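PDB 1N71: aac(6')-Ii from Enterococcus faecium, which transfers an acetyl group from acetyl-coenzyme A to the 6'-amino group of aminoglycoside antibiotics, as a member of the GNAT superfamily, and so confers antibiotic resistance. Local coordinates for residues 1-6 with 47-52; 99-105 with 173-177; 120-125 with 165-169. All coordinates share one frame; numbering follows the deposited sequence.

Interaction 1: 1-6 with 47-52; sequences MIISEF and AVAAVD
Met-1 and Ile-3 bring their terminal methyls together on the small side chain of Ala-50, and this meeting sets the character of one face of the strand pair. The Met-1 chain bends at chi2 and again at the sulfur, curling round until CE lies 3.2 Å from Ala-50 CB. Ile-3 arrives by its longer branch: CG1 stands beside the backbone N (chi1 -56°), and CD1 comes to 3.3 Å from the same Ala-50 CB. Both approaches are tighter than ordinary carbon packing. The short branch of Ile-3 serves a different neighbour, CG2 lying 3.6 Å from Val-48 CG1, with the two side chains crossing at about a right angle. Tyr-94 of helix 87-101 touches Ile-3 and Val-48 as well.

Ile-2, Val-51, Ser-4 and Ala-49 occupy the opposite face, on which Leu-13 of helix 11-24 packs against Val-51. Beyond the end of strand 2-5, Phe-6 throws its ring out anti to the backbone N (chi1 -175°), bringing CD2 obliquely to 3.6 Å from Ala-49 CB; the ring then meets Phe-59 with its plane roughly perpendicular.

Between the two faces runs an antiparallel pairing. Ile-2 with Val-51 and Ser-4 with Ala-49 are hydrogen-bonded pairs, whereas Ile-3 faces Ala-50 in a non-hydrogen-bonded one. The last bond, Phe-6 N to Ala-47 O, is short at 2.7 Å and nearly straight at hydrogen (170°). A water donates to both Ala-47 O and Phe-6 O, giving the Ala-47 carbonyl two donors. Chemically, five main-chain hydrogen bonds hold this outermost strand in register, while the side chains add close apolar packing: the backbone provides the polar attachment, and the alanines let larger neighbours settle close to the sheet.

Interaction 2: 99-105 with 173-177; sequences VASRGGI and KTIIP
A Schellman motif ends helix 87-101, the helix whose first turn carries coenzyme A-binding residues, and the chain leaving it meets the end of strand 168-174. Gly-103, at positive phi (91°), is the C-prime residue of the motif. Its N bonds to Ala-100 O, while Gly-104 N reaches back to Val-99 O. That Val-99 carbonyl also accepts from Arg-102 N, the two donors coming from opposite faces of its plane.

Released from the helix, the backbone turns toward the sheet and presents Ile-105 O to the other segment. Ile-175 N donates to it at 2.9 Å with a moderately bent N-H...O angle of 149°. The same oxygen receives a CA-H...O contact from Thr-174 CA at 3.3 Å. Ile-175 then supplies the apolar bridge to the helix. With CG1 between its backbone N and carbonyl carbon (chi1 62°) and the chain extended beyond, its terminal methyl is carried to the last helical turn, where CD1 lies 3.6 Å from Val-99 CG1 and 3.7 Å from Ala-100 N. The Val-99 and Ile-175 side chains cross at about a right angle. Ile-176 works nearby with both branches: CG2 packs 3.9 Å from Ala-100 CB, and CD1 stands 3.9 Å from Gly-104 O.

Partners beyond the two segments extend the contact. Lys-173 NZ forms a salt bridge with Glu-96 and a hydrogen bond to Leu-150 O. Thr-174 OG1 is hydrogen-bonded to Asn-160 of the second subunit, whose Trp-164 packs on Ile-176. Helix 87-101 links parallel neighbouring strands 70-78 and 106-112, so the contact fastens the far end of a beta-alpha-beta crossover, the one that carries the cofactor-binding turn in the GNAT fold.

Interaction 3: 120-125 with 165-169; sequences LSQTDL and DKPDI
Gln-122 and Asp-165 meet through a backbone hydrogen bond, Gln-122 N to Asp-165 O at 3.0 Å, almost straight at hydrogen (172°) but approaching the carbonyl well off the C=O direction (C=O...N angle 131°). Both residues have positive phi, in the left-handed helical region.

Among the polar side chains, that of Asp-165 comes closest to the facing backbone. Its CB lies 3.4 Å from Gln-122 N, and with CG beside its own backbone N (chi1 -54°) the carboxylate comes over the peptide between Gln-122 and Thr-123, putting OD1 3.1 Å from Thr-123 O. These two acceptors do not bond and would be expected to repel; OD1 has a hydrogen bond elsewhere and OD2 a salt bridge to Arg-178 of the second subunit, which probably make the closeness tolerable.

Asp-165 belongs to the connection between strands 153-158 and 168-174, antiparallel neighbours in the C-terminal part of the GNAT sheet, and the contact brings the loop that follows strand 106-112 onto this turn.

Apolar and carbon-to-carbonyl contacts complete the joint. Leu-125 crosses Pro-167 at about a right angle, its CD1 pressed to 3.4 Å from Pro-167 CB, a tight fit. Leu-120 O and Ser-121 meet the rim of the proline ring, Pro-167 CG lying 3.5 Å from Leu-120 O. Deeper in, Leu-120 CD1 meets Ile-169 CD1 at 3.9 Å, where Val-157 also packs on Leu-120.

Overall arrangement
From the N terminus, interaction 1 closes first: the chain comes back as strand 46-52 to pair with strand 2-5 after an excursion that includes helices 11-24 and 33-40. Interaction 2 opens only later, at the end of helix 87-101, and spans nearly all the rest of the chain to residues 173-177. Interaction 3 lies wholly within that span, fixing the loop after strand 106-112 to the start of strand 168-174, whose other end interaction 2 uses. None of the three crosses another. All reach the same sheet; interactions 1 and 3 sit on opposite sides of the chain's centre, their centres about 34 Å apart, while interactions 2 and 3 both touch the second subunit.

Interaction 1: 1-6 with 47-52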
loop_
_atom_site.group_PDB
_atom_site.type_symbol
_atom_site.label_atom_id
_atom_site.label_comp_id
_atom_site.label_asym_id
_atom_site.label_seq_id
_atom_site.Cartn_x
_atom_site.Cartn_y
_atom_site.Cartn_z
ATOM N N MET A 1 20.144 -18.680 19.117
ATOM C CA MET A 1 20.552 -17.848 17.949
ATOM C C MET A 1 20.246 -16.376 18.211
ATOM O O MET A 1 19.522 -16.050 19.152
ATOM C CB MET A 1 19.841 -18.343 16.688
ATOM C CG MET A 1 18.339 -18.458 16.816
ATOM S SD MET A 1 17.532 -16.876 16.627
ATOM C CE MET A 1 17.134 -16.940 14.917
ATOM N N ILE A 2 20.786 -15.486 17.383
ATOM C CA ILE A 2 20.573 -14.061 17.601
ATOM C C ILE A 2 19.871 -13.274 16.497
ATOM O O ILE A 2 19.983 -13.584 15.310
ATOM C CB ILE A 2 21.909 -13.349 17.905
ATOM C CG1 ILE A 2 22.789 -13.326 16.657
ATOM C CG2 ILE A 2 22.637 -14.072 19.033
ATOM C CD1 ILE A 2 24.063 -12.520 16.829
ATOM N N ILE A 3 19.150 -12.240 16.923
ATOM C CA ILE A 3 18.424 -11.353 16.023
ATOM C C ILE A 3 19.180 -10.027 15.991
ATOM O O ILE A 3 19.349 -9.382 17.027
ATOM C CB ILE A 3 17.000 -11.075 16.541
ATOM C CG1 ILE A 3 16.249 -12.390 16.752
ATOM C CG2 ILE A 3 16.259 -10.178 15.565
ATOM C CD1 ILE A 3 16.038 -13.189 15.500
ATOM N N SER A 4 19.641 -9.619 14.813
ATOM C CA SER A 4 20.374 -8.365 14.699
ATOM C C SER A 4 20.181 -7.745 13.322
ATOM O O SER A 4 19.557 -8.342 12.448
ATOM C CB SER A 4 21.865 -8.604 14.938
ATOM O OG SER A 4 22.419 -9.382 13.888
ATOM N N GLU A 5 20.720 -6.544 13.133
ATOM C CA GLU A 5 20.603 -5.871 11.847
ATOM C C GLU A 5 21.347 -6.704 10.815
ATOM O O GLU A 5 22.441 -7.206 11.075
ATOM C CB GLU A 5 21.193 -4.457 11.909
ATOM C CG GLU A 5 20.560 -3.573 12.977
ATOM C CD GLU A 5 20.982 -2.117 12.875
ATOM O OE1 GLU A 5 22.170 -1.850 12.582
ATOM O OE2 GLU A 5 20.125 -1.237 13.104
ATOM N N PHE A 6 20.736 -6.856 9.648
ATOM C CA PHE A 6 21.307 -7.637 8.559
ATOM C C PHE A 6 22.548 -6.960 7.971
ATOM O O PHE A 6 22.530 -5.768 7.678
ATOM C CB PHE A 6 20.238 -7.828 7.478
ATOM C CG PHE A 6 20.657 -8.716 6.347
ATOM C CD1 PHE A 6 21.532 -8.258 5.368
ATOM C CD2 PHE A 6 20.170 -10.016 6.258
ATOM C CE1 PHE A 6 21.915 -9.084 4.313
ATOM C CE2 PHE A 6 20.546 -10.849 5.211
ATOM C CZ PHE A 6 21.420 -10.381 4.234
ATOM N N ALA A 47 16.565 -3.768 7.651
ATOM C CA ALA A 47 16.776 -5.175 7.339
ATOM C C ALA A 47 17.321 -5.884 8.576
ATOM O O ALA A 47 18.449 -5.630 9.005
ATOM C CB ALA A 47 17.754 -5.308 6.186
ATOM N N VAL A 48 16.511 -6.770 9.142
ATOM C CA VAL A 48 16.888 -7.505 10.342
ATOM C C VAL A 48 16.935 -9.001 10.069
ATOM O O VAL A 48 16.029 -9.559 9.453
ATOM C CB VAL A 48 15.891 -7.218 11.483
ATOM C CG1 VAL A 48 16.242 -8.032 12.718
ATOM C CG2 VAL A 48 15.894 -5.731 11.797
ATOM N N ALA A 49 17.991 -9.652 10.544
ATOM C CA ALA A 49 18.138 -11.081 10.324
ATOM C C ALA A 49 18.158 -11.903 11.597
ATOM O O ALA A 49 18.469 -11.407 12.684
ATOM C CB ALA A 49 19.399 -11.352 9.526
ATOM N N ALA A 50 17.800 -13.171 11.440
ATOM C CA ALA A 50 17.790 -14.128 12.530
ATOM C C ALA A 50 18.814 -15.163 12.088
ATOM O O ALA A 50 18.622 -15.834 11.073
ATOM C CB ALA A 50 16.421 -14.764 12.666
ATOM N N VAL A 51 19.911 -15.271 12.829
ATOM C CA VAL A 51 20.960 -16.214 12.473
ATOM C C VAL A 51 21.294 -17.197 13.583
ATOM O O VAL A 51 21.494 -16.815 14.735
ATOM C CB VAL A 51 22.251 -15.474 12.069
ATOM C CG1 VAL A 51 23.332 -16.477 11.684
ATOM C CG2 VAL A 51 21.965 -14.539 10.908
ATOM N N ASP A 52 21.338 -18.473 13.221
ATOM C CA ASP A 52 21.675 -19.524 14.164
ATOM C C ASP A 52 23.075 -19.961 13.761
ATOM O O ASP A 52 23.268 -20.539 12.690
ATOM C CB ASP A 52 20.699 -20.694 14.039
ATOM C CG ASP A 52 20.859 -21.703 15.158
ATOM O OD1 ASP A 52 21.997 -22.157 15.391
ATOM O OD2 ASP A 52 19.845 -22.042 15.804
HETATM O O HOH W 1 20.535 -3.796 8.309
#

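Interaction 2: 99-105 with 173-177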
loop_
_atom_site.group_PDB
_atom_site.type_symbol
_atom_site.label_atom_id
_atom_site.label_comp_id
_atom_site.label_asym_id
_atom_site.label_seq_id
_atom_site.Cartn_x
_atom_site.Cartn_y
_atom_site.Cartn_z
ATOM N N VAL A 99 12.307 0.766 13.817
ATOM C CA VAL A 99 11.443 1.764 13.202
ATOM C C VAL A 99 11.252 2.936 14.159
ATOM O O VAL A 99 11.379 4.098 13.777
ATOM C CB VAL A 99 10.063 1.166 12.848
ATOM C CG1 VAL A 99 9.127 2.265 12.352
ATOM C CG2 VAL A 99 10.224 0.091 11.777
ATOM N N ALA A 100 10.959 2.626 15.415
ATOM C CA ALA A 100 10.755 3.670 16.412
ATOM C C ALA A 100 11.966 4.589 16.504
ATOM O O ALA A 100 11.818 5.805 16.586
ATOM C CB ALA A 100 10.484 3.045 17.771
ATOM N N SER A 101 13.161 4.001 16.487
ATOM C CA SER A 101 14.393 4.777 16.603
ATOM C C SER A 101 14.601 5.751 15.451
ATOM O O SER A 101 15.414 6.669 15.552
ATOM C CB SER A 101 15.608 3.845 16.720
ATOM O OG SER A 101 15.863 3.164 15.503
ATOM N N ARG A 102 13.877 5.557 14.354
ATOM C CA ARG A 102 14.006 6.455 13.213
ATOM C C ARG A 102 12.872 7.472 13.184
ATOM O O ARG A 102 12.703 8.188 12.206
ATOM C CB ARG A 102 14.025 5.669 11.897
ATOM C CG ARG A 102 15.156 4.653 11.808
ATOM C CD ARG A 102 15.428 4.240 10.375
ATOM N NE ARG A 102 16.455 3.203 10.296
ATOM C CZ ARG A 102 17.010 2.787 9.163
ATOM N NH1 ARG A 102 16.640 3.323 8.007
ATOM N NH2 ARG A 102 17.926 1.825 9.183
ATOM N N GLY A 103 12.096 7.531 14.260
ATOM C CA GLY A 103 10.992 8.475 14.321
ATOM C C GLY A 103 9.684 7.892 13.813
ATOM O O GLY A 103 8.692 8.609 13.667
ATOM N N GLY A 104 9.685 6.589 13.541
ATOM C CA GLY A 104 8.486 5.926 13.055
ATOM C C GLY A 104 7.378 5.869 14.092
ATOM O O GLY A 104 7.638 5.744 15.290
ATOM N N ILE A 105 6.136 5.946 13.620
ATOM C CA ILE A 105 4.961 5.921 14.484
ATOM C C ILE A 105 4.153 4.639 14.309
ATOM O O ILE A 105 3.691 4.037 15.278
ATOM C CB ILE A 105 4.000 7.086 14.143
ATOM C CG1 ILE A 105 4.730 8.426 14.234
ATOM C CG2 ILE A 105 2.799 7.047 15.063
ATOM C CD1 ILE A 105 3.848 9.610 13.907
ATOM N N LYS A 173 -0.210 -1.301 13.443
ATOM C CA LYS A 173 0.074 -1.131 14.854
ATOM C C LYS A 173 0.847 0.168 15.024
ATOM O O LYS A 173 1.725 0.488 14.224
ATOM C CB LYS A 173 0.920 -2.305 15.370
ATOM C CG LYS A 173 1.318 -2.195 16.842
ATOM C CD LYS A 173 2.219 -3.359 17.262
ATOM C CE LYS A 173 2.621 -3.265 18.726
ATOM N NZ LYS A 173 3.556 -4.372 19.121
ATOM N N THR A 174 0.481 0.945 16.034
ATOM C CA THR A 174 1.203 2.172 16.323
ATOM C C THR A 174 2.172 1.674 17.392
ATOM O O THR A 174 1.760 1.128 18.416
ATOM C CB THR A 174 0.248 3.258 16.824
ATOM O OG1 THR A 174 -0.454 3.803 15.694
ATOM C CG2 THR A 174 1.003 4.361 17.532
ATOM N N ILE A 175 3.462 1.849 17.138
ATOM C CA ILE A 175 4.490 1.303 18.018
ATOM C C ILE A 175 5.065 2.101 19.180
ATOM O O ILE A 175 5.946 1.610 19.884
ATOM C CB ILE A 175 5.658 0.791 17.162
ATOM C CG1 ILE A 175 6.271 1.950 16.369
ATOM C CG2 ILE A 175 5.144 -0.274 16.193
ATOM C CD1 ILE A 175 7.444 1.548 15.509
ATOM N N ILE A 176 4.584 3.317 19.393
ATOM C CA ILE A 176 5.083 4.119 20.498
ATOM C C ILE A 176 3.922 4.776 21.220
ATOM O O ILE A 176 2.807 4.843 20.695
ATOM C CB ILE A 176 6.051 5.224 20.014
ATOM C CG1 ILE A 176 5.348 6.130 19.003
ATOM C CG2 ILE A 176 7.300 4.595 19.399
ATOM C CD1 ILE A 176 6.186 7.320 18.557
ATOM N N PRO A 177 4.169 5.268 22.442
ATOM C CA PRO A 177 3.138 5.924 23.239
ATOM C C PRO A 177 2.573 7.142 22.528
ATOM O O PRO A 177 3.292 7.912 21.892
ATOM C CB PRO A 177 3.879 6.310 24.518
ATOM C CG PRO A 177 4.911 5.237 24.635
ATOM C CD PRO A 177 5.412 5.122 23.222
#

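Interaction 3: 120-125 with 165-169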
loop_
_atom_site.group_PDB
_atom_site.type_symbol
_atom_site.label_atom_id
_atom_site.label_comp_id
_atom_site.label_asym_id
_atom_site.label_seq_id
_atom_site.Cartn_x
_atom_site.Cartn_y
_atom_site.Cartn_z
ATOM N N LEU A 120 -12.650 -14.036 5.733
ATOM C CA LEU A 120 -12.704 -12.834 4.900
ATOM C C LEU A 120 -12.612 -13.157 3.415
ATOM O O LEU A 120 -12.868 -12.299 2.572
ATOM C CB LEU A 120 -11.599 -11.843 5.285
ATOM C CG LEU A 120 -11.691 -11.208 6.678
ATOM C CD1 LEU A 120 -10.673 -10.081 6.776
ATOM C CD2 LEU A 120 -13.097 -10.661 6.919
ATOM N N SER A 121 -12.231 -14.387 3.091
ATOM C CA SER A 121 -12.152 -14.799 1.696
ATOM C C SER A 121 -13.436 -15.563 1.353
ATOM O O SER A 121 -14.183 -15.968 2.247
ATOM C CB SER A 121 -10.925 -15.691 1.464
ATOM O OG SER A 121 -10.925 -16.810 2.330
ATOM N N GLN A 122 -13.690 -15.754 0.065
ATOM C CA GLN A 122 -14.885 -16.460 -0.382
ATOM C C GLN A 122 -16.164 -15.830 0.147
ATOM O O GLN A 122 -17.054 -16.517 0.658
ATOM C CB GLN A 122 -14.808 -17.940 0.011
ATOM C CG GLN A 122 -14.058 -18.781 -1.021
ATOM C CD GLN A 122 -13.906 -20.234 -0.622
ATOM O OE1 GLN A 122 -14.853 -20.866 -0.153
ATOM N NE2 GLN A 122 -12.710 -20.777 -0.821
ATOM N N THR A 123 -16.238 -14.511 0.014
ATOM C CA THR A 123 -17.395 -13.733 0.441
ATOM C C THR A 123 -17.272 -12.349 -0.178
ATOM O O THR A 123 -16.164 -11.878 -0.430
ATOM C CB THR A 123 -17.454 -13.585 1.970
ATOM O OG1 THR A 123 -18.628 -12.841 2.329
ATOM C CG2 THR A 123 -16.213 -12.851 2.489
ATOM N N ASP A 124 -18.402 -11.701 -0.441
ATOM C CA ASP A 124 -18.368 -10.362 -1.027
ATOM C C ASP A 124 -18.019 -9.383 0.084
ATOM O O ASP A 124 -18.853 -9.088 0.945
ATOM C CB ASP A 124 -19.726 -9.988 -1.625
ATOM C CG ASP A 124 -19.662 -8.715 -2.448
ATOM O OD1 ASP A 124 -18.775 -7.880 -2.174
ATOM O OD2 ASP A 124 -20.499 -8.544 -3.361
ATOM N N LEU A 125 -16.793 -8.869 0.057
ATOM C CA LEU A 125 -16.334 -7.952 1.091
ATOM C C LEU A 125 -16.925 -6.552 1.076
ATOM O O LEU A 125 -16.687 -5.777 2.003
ATOM C CB LEU A 125 -14.806 -7.868 1.081
ATOM C CG LEU A 125 -14.137 -9.062 1.763
ATOM C CD1 LEU A 125 -12.623 -8.909 1.706
ATOM C CD2 LEU A 125 -14.607 -9.144 3.218
ATOM N N ASP A 165 -12.868 -12.845 -4.585
ATOM C CA ASP A 165 -12.893 -13.320 -3.208
ATOM C C ASP A 165 -11.571 -13.823 -2.637
ATOM O O ASP A 165 -11.548 -14.738 -1.814
ATOM C CB ASP A 165 -13.987 -14.379 -3.050
ATOM C CG ASP A 165 -15.341 -13.877 -3.519
ATOM O OD1 ASP A 165 -15.610 -12.659 -3.387
ATOM O OD2 ASP A 165 -16.142 -14.695 -4.013
ATOM N N LYS A 166 -10.480 -13.201 -3.078
ATOM C CA LYS A 166 -9.125 -13.508 -2.618
ATOM C C LYS A 166 -8.557 -12.135 -2.276
ATOM O O LYS A 166 -7.722 -11.581 -2.994
ATOM C CB LYS A 166 -8.319 -14.164 -3.735
ATOM C CG LYS A 166 -8.870 -15.524 -4.147
ATOM C CD LYS A 166 -8.040 -16.163 -5.245
ATOM C CE LYS A 166 -8.566 -17.552 -5.573
ATOM N NZ LYS A 166 -7.758 -18.214 -6.637
ATOM N N PRO A 167 -9.013 -11.569 -1.154
ATOM C CA PRO A 167 -8.605 -10.251 -0.675
ATOM C C PRO A 167 -7.242 -10.139 -0.022
ATOM O O PRO A 167 -6.585 -11.136 0.272
ATOM C CB PRO A 167 -9.701 -9.922 0.321
ATOM C CG PRO A 167 -9.850 -11.256 1.023
ATOM C CD PRO A 167 -9.857 -12.247 -0.149
ATOM N N ASP A 168 -6.822 -8.895 0.183
ATOM C CA ASP A 168 -5.592 -8.625 0.900
ATOM C C ASP A 168 -6.159 -8.075 2.203
ATOM O O ASP A 168 -7.179 -7.383 2.197
ATOM C CB ASP A 168 -4.731 -7.564 0.198
ATOM C CG ASP A 168 -3.324 -7.468 0.796
ATOM O OD1 ASP A 168 -2.916 -8.408 1.509
ATOM O OD2 ASP A 168 -2.619 -6.465 0.544
ATOM N N ILE A 169 -5.532 -8.418 3.320
ATOM C CA ILE A 169 -5.986 -7.953 4.622
ATOM C C ILE A 169 -4.941 -6.980 5.156
ATOM O O ILE A 169 -3.779 -7.351 5.305
ATOM C CB ILE A 169 -6.122 -9.131 5.604
ATOM C CG1 ILE A 169 -7.131 -10.150 5.054
ATOM C CG2 ILE A 169 -6.559 -8.622 6.969
ATOM C CD1 ILE A 169 -7.170 -11.478 5.820
#